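Local coordinates for methylmalonyl-CoA epimerase, mitochondrial (Homo sapiens, PDB 3RMU), which interconverts the (R) and (S) forms of methylmalonyl-CoA as a cobalt-bound mitochondrial epimerase of propionyl-CoA metabolism, at residues 4-9 with 81-86; 10-15 with 68-73; 114-119 with 128-133. All blocks are in the same frame, centred on the assembly; numbering follows the deposited sequence.

Overall arrangement
All three contacts build on one mixed sheet that cradles a cobalt ion in a chain of the vicinal oxygen chelate fold. Contacts 1 and 3, their centres about 8 Å apart, supply two of its protein ligands, His8 and Glu130, while His80, just before residues 81-86, supplies the third; the same three waters complete its coordination. Strands 77-85 and 129-133 are neighbours, so the two contacts continue into each other, with Ile81 O and Glu130 N 2.8 Å apart. Contact 2 carries strand 3-12 onward from contact 1 to helix 67-72, its centre about 21 Å from that of contact 1 and the side chain of Ala12 about 11 Å from the cobalt.

Contact 1: 4-9 with 81-86; sequences GRLNHV and ICIEVD. With CO (cobalt (II) ion), chain E.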
loop_
_atom_site.group_PDB
_atom_site.type_symbol
_atom_site.label_atom_id
_atom_site.label_comp_id
_atom_site.label_asym_id
_atom_site.label_seq_id
_atom_site.Cartn_x
_atom_site.Cartn_y
_atom_site.Cartn_z
ATOM N N GLY A 4 14.644 2.623 5.927
ATOM C CA GLY A 4 14.276 1.474 6.792
ATOM C C GLY A 4 12.995 0.759 6.403
ATOM O O GLY A 4 12.731 0.506 5.218
ATOM N N ARG A 5 12.190 0.410 7.414
ATOM C CA ARG A 5 11.036 -0.457 7.225
ATOM C C ARG A 5 9.818 0.287 6.708
ATOM O O ARG A 5 9.725 1.483 6.827
ATOM C CB ARG A 5 10.647 -1.193 8.548
ATOM C CG ARG A 5 10.211 -0.298 9.733
ATOM C CD ARG A 5 9.728 -1.118 10.970
ATOM N NE ARG A 5 10.752 -2.060 11.445
ATOM C CZ ARG A 5 11.738 -1.763 12.300
ATOM N NH1 ARG A 5 11.854 -0.535 12.813
ATOM N NH2 ARG A 5 12.615 -2.705 12.661
ATOM N N LEU A 6 8.844 -0.460 6.234
ATOM C CA LEU A 6 7.535 0.102 5.964
ATOM C C LEU A 6 6.805 0.208 7.287
ATOM O O LEU A 6 6.487 -0.786 7.907
ATOM C CB LEU A 6 6.744 -0.748 4.971
ATOM C CG LEU A 6 5.354 -0.188 4.635
ATOM C CD1 LEU A 6 5.564 0.778 3.540
ATOM C CD2 LEU A 6 4.418 -1.321 4.227
ATOM N N ASN A 7 6.572 1.431 7.726
ATOM C CA ASN A 7 5.827 1.733 8.936
ATOM C C ASN A 7 4.311 1.490 8.746
ATOM O O ASN A 7 3.699 0.818 9.541
ATOM C CB ASN A 7 6.148 3.154 9.377
ATOM C CG ASN A 7 5.437 3.545 10.622
ATOM O OD1 ASN A 7 4.237 3.828 10.621
ATOM N ND2 ASN A 7 6.183 3.571 11.723
ATOM N N HIS A 8 3.714 1.995 7.677
ATOM C CA HIS A 8 2.305 1.735 7.411
ATOM C C HIS A 8 1.964 1.888 5.949
ATOM O O HIS A 8 2.712 2.548 5.196
ATOM C CB HIS A 8 1.366 2.650 8.263
ATOM C CG HIS A 8 1.563 4.141 8.114
ATOM N ND1 HIS A 8 2.379 4.866 8.950
ATOM C CD2 HIS A 8 0.903 5.067 7.349
ATOM C CE1 HIS A 8 2.292 6.156 8.643
ATOM N NE2 HIS A 8 1.415 6.302 7.657
ATOM N N VAL A 9 0.855 1.258 5.568
ATOM C CA VAL A 9 0.175 1.557 4.316
ATOM C C VAL A 9 -1.075 2.261 4.762
ATOM O O VAL A 9 -1.769 1.751 5.633
ATOM C CB VAL A 9 -0.152 0.309 3.496
ATOM C CG1 VAL A 9 -1.016 0.689 2.291
ATOM C CG2 VAL A 9 1.092 -0.299 3.005
ATOM N N ILE A 81 2.161 5.311 1.319
ATOM C CA ILE A 81 2.987 4.376 2.098
ATOM C C ILE A 81 3.919 5.192 2.966
ATOM O O ILE A 81 4.359 6.281 2.571
ATOM C CB ILE A 81 3.755 3.426 1.187
ATOM C CG1 ILE A 81 4.611 4.185 0.144
ATOM C CG2 ILE A 81 2.756 2.483 0.448
ATOM C CD1 ILE A 81 5.566 3.266 -0.676
ATOM N N CYS A 82 4.252 4.686 4.144
ATOM C CA CYS A 82 5.133 5.396 4.998
ATOM C C CYS A 82 6.355 4.547 5.273
ATOM O O CYS A 82 6.242 3.433 5.781
ATOM C CB CYS A 82 4.463 5.796 6.303
ATOM S SG CYS A 82 5.602 6.527 7.496
ATOM N N ILE A 83 7.511 5.078 4.903
ATOM C CA ILE A 83 8.782 4.388 5.108
ATOM C C ILE A 83 9.661 5.141 6.122
ATOM O O ILE A 83 9.784 6.382 6.108
ATOM C CB ILE A 83 9.539 4.170 3.755
ATOM C CG1 ILE A 83 8.636 3.542 2.697
ATOM C CG2 ILE A 83 10.828 3.291 3.938
ATOM C CD1 ILE A 83 9.309 3.404 1.322
ATOM N N GLU A 84 10.294 4.385 7.007
ATOM C CA GLU A 84 11.133 4.983 8.020
ATOM C C GLU A 84 12.497 5.373 7.478
ATOM O O GLU A 84 13.018 4.762 6.547
ATOM C CB GLU A 84 11.281 4.059 9.226
ATOM C CG GLU A 84 9.935 3.872 9.909
ATOM C CD GLU A 84 9.976 2.973 11.102
ATOM O OE1 GLU A 84 11.076 2.543 11.506
ATOM O OE2 GLU A 84 8.890 2.686 11.636
ATOM N N VAL A 85 13.065 6.411 8.065
ATOM C CA VAL A 85 14.419 6.814 7.743
ATOM C C VAL A 85 15.134 7.093 9.055
ATOM O O VAL A 85 14.495 7.416 10.053
ATOM C CB VAL A 85 14.487 8.074 6.818
ATOM C CG1 VAL A 85 13.840 7.796 5.455
ATOM C CG2 VAL A 85 13.857 9.303 7.495
ATOM N N ASP A 86 16.453 6.963 9.087
ATOM C CA ASP A 86 17.113 7.172 10.387
ATOM C C ASP A 86 17.271 8.649 10.763
ATOM O O ASP A 86 17.349 8.966 11.936
ATOM C CB ASP A 86 18.439 6.395 10.535
ATOM C CG ASP A 86 19.462 6.790 9.518
ATOM O OD1 ASP A 86 19.124 7.604 8.629
ATOM O OD2 ASP A 86 20.606 6.283 9.581
HETATM CO CO CO E . 0.847 8.163 7.169
HETATM O O HOH W 1 13.171 1.217 10.116
HETATM O O HOH W 2 0.115 10.286 7.770
HETATM O O HOH W 3 0.721 8.869 9.419
HETATM O O HOH W 4 -1.345 7.700 7.823
#
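His8 NE2 binds the cobalt ion at 2.0 Å, and the rest of its imidazole is held from two directions. Over one face lies Cys82 CB, a CH-pi contact 3.4 Å from the ring centroid and displaced toward the CE1-NE2 rim, while the sulfur sits obliquely. At the ring edge, nearly in plane, His8 ND1 donates to a lone pair of Asn7 OD1 (2.7 Å), which fixes the rotation of the ring and may make NE2 a somewhat stronger donor to the metal. His8 reaches this place with CG in the crowded position between backbone N and carbonyl carbon (chi1 57°).

Asn7 is the second shell, and it has a shell of its own. Its CG is anti to the backbone N, and Asn7 ND2 gives a nearly straight bond (173°) to the anti lone pair of Glu84 OE2 at 2.8 Å. Glu84 OE1 meets Arg5 NH1 in a weak, long salt bridge (3.4 Å), with guanidinium and carboxylate almost perpendicular, and accepts from a water that also accepts from the backbone N of Arg5.

Underneath runs an antiparallel ladder interrupted by a classic bulge: Asn7 and His8 both face Cys82, and Cys82 O accepts from Asn7 N at 2.8 Å and only weakly from His8 N. The bulge lets Asn7 point toward strand 77-85 while His8 rises on the metal side beside Cys82, so that the two side chains can bond. On the other face, Leu6 CD1 packs on Ile81 and Ile83, and Val9 on Ile81, against the second subunit. Strand 3-12 lies between strands 53-59 and 77-85, the latter bordered in turn by strand 129-133.

Contact 2: 10-15 with 68-73; sequences AIAVPD and GFLQKN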
loop_
_atom_site.group_PDB
_atom_site.type_symbol
_atom_site.label_atom_id
_atom_site.label_comp_id
_atom_site.label_asym_id
_atom_site.label_seq_id
_atom_site.Cartn_x
_atom_site.Cartn_y
_atom_site.Cartn_z
ATOM N N ALA A 10 -1.366 3.439 4.211
ATOM C CA ALA A 10 -2.549 4.236 4.615
ATOM C C ALA A 10 -3.646 4.020 3.562
ATOM O O ALA A 10 -3.391 4.160 2.374
ATOM C CB ALA A 10 -2.258 5.755 4.617
ATOM N N ILE A 11 -4.832 3.687 4.033
ATOM C CA ILE A 11 -6.025 3.497 3.174
ATOM C C ILE A 11 -7.077 4.492 3.601
ATOM O O ILE A 11 -7.437 4.527 4.780
ATOM C CB ILE A 11 -6.638 2.050 3.318
ATOM C CG1 ILE A 11 -5.597 0.943 3.191
ATOM C CG2 ILE A 11 -7.841 1.863 2.327
ATOM C CD1 ILE A 11 -4.793 0.912 1.975
ATOM N N ALA A 12 -7.568 5.317 2.659
ATOM C CA ALA A 12 -8.680 6.192 2.896
ATOM C C ALA A 12 -9.977 5.412 2.694
ATOM O O ALA A 12 -10.125 4.662 1.727
ATOM C CB ALA A 12 -8.623 7.384 1.948
ATOM N N VAL A 13 -10.883 5.516 3.654
ATOM C CA VAL A 13 -12.160 4.795 3.570
ATOM C C VAL A 13 -13.284 5.748 3.809
ATOM O O VAL A 13 -13.159 6.681 4.616
ATOM C CB VAL A 13 -12.213 3.631 4.561
ATOM C CG1 VAL A 13 -11.100 2.608 4.226
ATOM C CG2 VAL A 13 -12.124 4.092 6.004
ATOM N N PRO A 14 -14.417 5.528 3.123
ATOM C CA PRO A 14 -15.564 6.423 3.283
ATOM C C PRO A 14 -16.337 6.113 4.555
ATOM O O PRO A 14 -17.144 6.908 4.986
ATOM C CB PRO A 14 -16.401 6.120 2.053
ATOM C CG PRO A 14 -16.059 4.697 1.723
ATOM C CD PRO A 14 -14.623 4.537 2.053
ATOM N N ASP A 15 -16.070 4.970 5.179
ATOM C CA ASP A 15 -16.774 4.640 6.403
ATOM C C ASP A 15 -15.815 3.931 7.310
ATOM O O ASP A 15 -15.531 2.759 7.116
ATOM C CB ASP A 15 -18.009 3.765 6.096
ATOM C CG ASP A 15 -18.902 3.565 7.305
ATOM O OD1 ASP A 15 -18.393 3.251 8.396
ATOM O OD2 ASP A 15 -20.131 3.720 7.166
ATOM N N GLY A 68 -10.366 15.379 -0.339
ATOM C CA GLY A 68 -10.332 15.472 -1.810
ATOM C C GLY A 68 -10.106 14.120 -2.471
ATOM O O GLY A 68 -10.686 13.817 -3.508
ATOM N N PHE A 69 -9.271 13.293 -1.848
ATOM C CA PHE A 69 -9.068 11.928 -2.324
ATOM C C PHE A 69 -10.388 11.126 -2.316
ATOM O O PHE A 69 -10.649 10.347 -3.225
ATOM C CB PHE A 69 -8.005 11.251 -1.475
ATOM C CG PHE A 69 -7.608 9.896 -1.961
ATOM C CD1 PHE A 69 -6.635 9.748 -2.939
ATOM C CD2 PHE A 69 -8.202 8.771 -1.448
ATOM C CE1 PHE A 69 -6.253 8.492 -3.377
ATOM C CE2 PHE A 69 -7.818 7.500 -1.883
ATOM C CZ PHE A 69 -6.842 7.373 -2.848
ATOM N N LEU A 70 -11.231 11.363 -1.314
ATOM C CA LEU A 70 -12.430 10.551 -1.112
ATOM C C LEU A 70 -13.564 10.981 -2.009
ATOM O O LEU A 70 -14.494 10.219 -2.229
ATOM C CB LEU A 70 -12.875 10.582 0.348
ATOM C CG LEU A 70 -12.162 9.535 1.208
ATOM C CD1 LEU A 70 -12.342 9.822 2.701
ATOM C CD2 LEU A 70 -12.657 8.127 0.862
ATOM N N GLN A 71 -13.472 12.198 -2.533
ATOM C CA GLN A 71 -14.339 12.642 -3.611
ATOM C C GLN A 71 -13.984 11.968 -4.950
ATOM O O GLN A 71 -14.884 11.607 -5.715
ATOM C CB GLN A 71 -14.290 14.169 -3.736
ATOM C CG GLN A 71 -14.898 14.895 -2.533
ATOM C CD GLN A 71 -14.703 16.408 -2.573
ATOM O OE1 GLN A 71 -14.551 17.005 -3.642
ATOM N NE2 GLN A 71 -14.715 17.035 -1.398
ATOM N N LYS A 72 -12.692 11.811 -5.242
ATOM C CA LYS A 72 -12.250 11.106 -6.467
ATOM C C LYS A 72 -12.469 9.591 -6.397
ATOM O O LYS A 72 -12.803 8.969 -7.399
ATOM C CB LYS A 72 -10.765 11.382 -6.794
ATOM C CG LYS A 72 -10.546 12.211 -8.068
ATOM C CD LYS A 72 -9.192 11.924 -8.717
ATOM C CE LYS A 72 -8.913 12.895 -9.866
ATOM N NZ LYS A 72 -7.500 12.833 -10.351
ATOM N N ASN A 73 -12.256 9.016 -5.214
ATOM C CA ASN A 73 -12.329 7.570 -4.995
ATOM C C ASN A 73 -13.395 7.291 -3.940
ATOM O O ASN A 73 -13.107 7.261 -2.742
ATOM C CB ASN A 73 -10.958 7.038 -4.549
ATOM C CG ASN A 73 -9.836 7.497 -5.466
ATOM O OD1 ASN A 73 -9.480 6.809 -6.432
ATOM N ND2 ASN A 73 -9.305 8.691 -5.197
#
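Apolar touching carries this contact, and no hydrogen bond crosses it. The methyl of Ala12, which leaves the backbone toward the helix, meets the CD2-CE2 side of the Phe69 ring, with Ala12 CB 3.7 Å from Phe69 CD2; the approach is oblique to the ring. Leu70 CG comes to Ala12 CB from another direction, roughly at right angles to the ring contact, at 4.2 Å, so the methyl touches two consecutive helix residues. Leu70 then spreads its two branches along the chain that follows the strand: Leu70 CD1 comes to Val13 O (3.8 Å), and CD2 lies by the Val13-Pro14 peptide and the proline CD.

Hydrogen bonds lie within 68-73, or run from 10-15 to other parts of the chain. Phe69 O ends the helix with two donors from Asn73, the backbone N and the side-chain ND2, the latter at 2.9 Å on a carbonyl lone pair. Asn73 ND2 also sits 3.4 Å above the centre of the Phe69 ring, whose CG is anti to the backbone N (chi1 -174°). One asparagine therefore both closes the last turn and lies against the aromatic that touches Ala12. In 10-15, Asp15 at the N-cap of helix 16-26 accepts from Lys18 N through OD1, and Val13 O accepts from His58 ND1.

His79 meets the Phe69 ring edge-to-face, and Pro59 adjoins Leu70, which ties helix 67-72 to the strands beside strand 3-12. With 173 Å² buried and no hydrogen bond across, the contact depends on van der Waals packing, with little directional constraint; strand 10-12 bonds instead to neighbouring strands.

Contact 3: 114-119 with 128-133; sequences KPVIFL and LVELEQ. With CO (cobalt (II) ion), chain E.
Glu130 holds CG anti to the backbone N (chi1 171°) and continues fully extended, so its carboxylate stands well clear of the strand and OE1 reaches the cobalt ion at 1.9 Å. Phe118, its partner in a non-hydrogen-bonded pair, has CG anti to the carbonyl carbon (chi1 -74°), which swings the ring alongside the glutamate stem. The two point the same way with ring and carboxylate planes 21° apart. Glu130 CG lies over one ring face in a CH-pi contact, 4.0 Å from the centroid and offset toward the CE1-CZ rim, and Leu128 CD1 meets CD1 of the ring obliquely. Glu130 OE2 rests against Val116 CG1 (3.5 Å) and accepts weak bonds from two of the three cobalt-bound waters. With the stem against an aromatic ring and OE2 against a methyl, the carboxylate is confined from two directions; His8 and His80 complete the protein ligands.

These strands form a regular antiparallel beta hairpin within the vicinal oxygen chelate fold, whose metal ligands project from a curved sheet. Its ladder includes paired bonds at Ile117-Leu131 and Leu119-Val129, the shortest of them Leu119 N to Val129 O at 2.7 Å.

Further along the metal-facing side, Glu132 runs beside Val116, and Val116 CG1 also touches Glu132 OE1. A water bridges Glu132 OE1 to Lys114 N, while Glu132 OE2 accepts from His112 ND1. The opposite face is apolar: Ile117 CG2 packs on Leu131 CB at 3.8 Å, and Leu119 CD1 meets Leu131 CD1. Ile88, Val92 and Leu95 of helix 88-97 cover Ile117 and Leu131, whereas Leu119 and Val129 pack on Leu27 and Tyr23 of the second subunit.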
loop_
_atom_site.group_PDB
_atom_site.type_symbol
_atom_site.label_atom_id
_atom_site.label_comp_id
_atom_site.label_asym_id
_atom_site.label_seq_id
_atom_site.Cartn_x
_atom_site.Cartn_y
_atom_site.Cartn_z
ATOM N N LYS A 114 6.267 12.176 15.385
ATOM C CA LYS A 114 7.625 12.173 14.791
ATOM C C LYS A 114 7.678 13.088 13.568
ATOM O O LYS A 114 6.661 13.287 12.917
ATOM C CB LYS A 114 7.993 10.760 14.356
ATOM C CG LYS A 114 8.191 9.773 15.503
ATOM C CD LYS A 114 9.627 9.804 15.986
ATOM C CE LYS A 114 9.859 8.824 17.122
ATOM N NZ LYS A 114 9.382 7.457 16.758
ATOM N N PRO A 115 8.857 13.668 13.261
ATOM C CA PRO A 115 8.911 14.507 12.055
ATOM C C PRO A 115 8.679 13.663 10.789
ATOM O O PRO A 115 9.122 12.514 10.759
ATOM C CB PRO A 115 10.328 15.104 12.073
ATOM C CG PRO A 115 11.082 14.427 13.167
ATOM C CD PRO A 115 10.145 13.589 13.977
ATOM N N VAL A 116 7.957 14.209 9.797
ATOM C CA VAL A 116 7.732 13.530 8.515
ATOM C C VAL A 116 7.846 14.487 7.359
ATOM O O VAL A 116 7.699 15.683 7.524
ATOM C CB VAL A 116 6.279 12.913 8.388
ATOM C CG1 VAL A 116 6.016 11.883 9.503
ATOM C CG2 VAL A 116 5.254 14.035 8.436
ATOM N N ILE A 117 8.095 13.927 6.185
ATOM C CA ILE A 117 8.034 14.649 4.912
ATOM C C ILE A 117 7.322 13.770 3.875
ATOM O O ILE A 117 7.337 12.524 3.974
ATOM C CB ILE A 117 9.451 15.039 4.424
ATOM C CG1 ILE A 117 9.394 15.924 3.165
ATOM C CG2 ILE A 117 10.333 13.808 4.158
ATOM C CD1 ILE A 117 10.418 17.071 3.142
ATOM N N PHE A 118 6.683 14.391 2.894
ATOM C CA PHE A 118 6.020 13.639 1.844
ATOM C C PHE A 118 6.710 13.891 0.493
ATOM O O PHE A 118 7.140 15.014 0.197
ATOM C CB PHE A 118 4.529 14.015 1.778
ATOM C CG PHE A 118 3.699 13.442 2.915
ATOM C CD1 PHE A 118 2.993 12.251 2.748
ATOM C CD2 PHE A 118 3.626 14.092 4.145
ATOM C CE1 PHE A 118 2.191 11.723 3.787
ATOM C CE2 PHE A 118 2.848 13.561 5.202
ATOM C CZ PHE A 118 2.135 12.373 5.013
ATOM N N LEU A 119 6.847 12.834 -0.301
ATOM C CA LEU A 119 7.262 12.919 -1.714
ATOM C C LEU A 119 6.085 12.517 -2.587
ATOM O O LEU A 119 5.510 11.435 -2.437
ATOM C CB LEU A 119 8.409 11.950 -2.030
ATOM C CG LEU A 119 9.735 12.049 -1.264
ATOM C CD1 LEU A 119 9.527 12.256 0.187
ATOM C CD2 LEU A 119 10.518 10.773 -1.458
ATOM N N LEU A 128 2.250 8.228 -3.444
ATOM C CA LEU A 128 2.593 9.204 -2.387
ATOM C C LEU A 128 3.365 8.527 -1.280
ATOM O O LEU A 128 2.869 7.590 -0.649
ATOM C CB LEU A 128 1.353 9.915 -1.846
ATOM C CG LEU A 128 1.552 10.842 -0.642
ATOM C CD1 LEU A 128 2.378 12.081 -1.004
ATOM C CD2 LEU A 128 0.195 11.305 -0.104
ATOM N N VAL A 129 4.574 9.003 -1.042
ATOM C CA VAL A 129 5.464 8.403 -0.059
ATOM C C VAL A 129 5.699 9.367 1.101
ATOM O O VAL A 129 6.089 10.514 0.899
ATOM C CB VAL A 129 6.795 7.981 -0.657
ATOM C CG1 VAL A 129 7.720 7.423 0.449
ATOM C CG2 VAL A 129 6.600 6.951 -1.820
ATOM N N GLU A 130 5.430 8.886 2.316
ATOM C CA GLU A 130 5.696 9.648 3.565
ATOM C C GLU A 130 6.968 9.030 4.119
ATOM O O GLU A 130 7.107 7.806 4.142
ATOM C CB GLU A 130 4.523 9.399 4.512
ATOM C CG GLU A 130 4.650 9.906 5.936
ATOM C CD GLU A 130 3.421 9.600 6.815
ATOM O OE1 GLU A 130 2.519 8.707 6.568
ATOM O OE2 GLU A 130 3.352 10.359 7.825
ATOM N N LEU A 131 7.932 9.856 4.458
ATOM C CA LEU A 131 9.164 9.423 5.129
ATOM C C LEU A 131 9.100 9.907 6.564
ATOM O O LEU A 131 8.778 11.062 6.827
ATOM C CB LEU A 131 10.412 9.983 4.464
ATOM C CG LEU A 131 10.669 9.511 3.019
ATOM C CD1 LEU A 131 11.900 10.203 2.424
ATOM C CD2 LEU A 131 10.800 7.975 2.983
ATOM N N GLU A 132 9.417 9.010 7.491
ATOM C CA GLU A 132 9.240 9.313 8.902
ATOM C C GLU A 132 10.448 8.899 9.665
ATOM O O GLU A 132 11.017 7.836 9.449
ATOM C CB GLU A 132 7.967 8.626 9.449
ATOM C CG GLU A 132 7.785 8.828 10.964
ATOM C CD GLU A 132 6.451 8.299 11.500
ATOM O OE1 GLU A 132 5.437 9.030 11.495
ATOM O OE2 GLU A 132 6.416 7.147 11.938
ATOM N N GLN A 133 10.860 9.768 10.568
ATOM C CA GLN A 133 12.007 9.532 11.388
ATOM C C GLN A 133 11.841 8.242 12.193
ATOM O O GLN A 133 10.858 8.103 12.915
ATOM C CB GLN A 133 12.149 10.741 12.334
ATOM C CG GLN A 133 13.212 10.604 13.365
ATOM C CD GLN A 133 14.578 10.708 12.789
ATOM O OE1 GLN A 133 15.061 11.807 12.492
ATOM N NE2 GLN A 133 15.238 9.572 12.650
HETATM CO CO CO E . 0.847 8.163 7.169
HETATM O O HOH W 5 4.784 11.168 12.934
HETATM O O HOH W 2 0.115 10.286 7.770
HETATM O O HOH W 3 0.721 8.869 9.419
HETATM O O HOH W 4 -1.345 7.700 7.823
#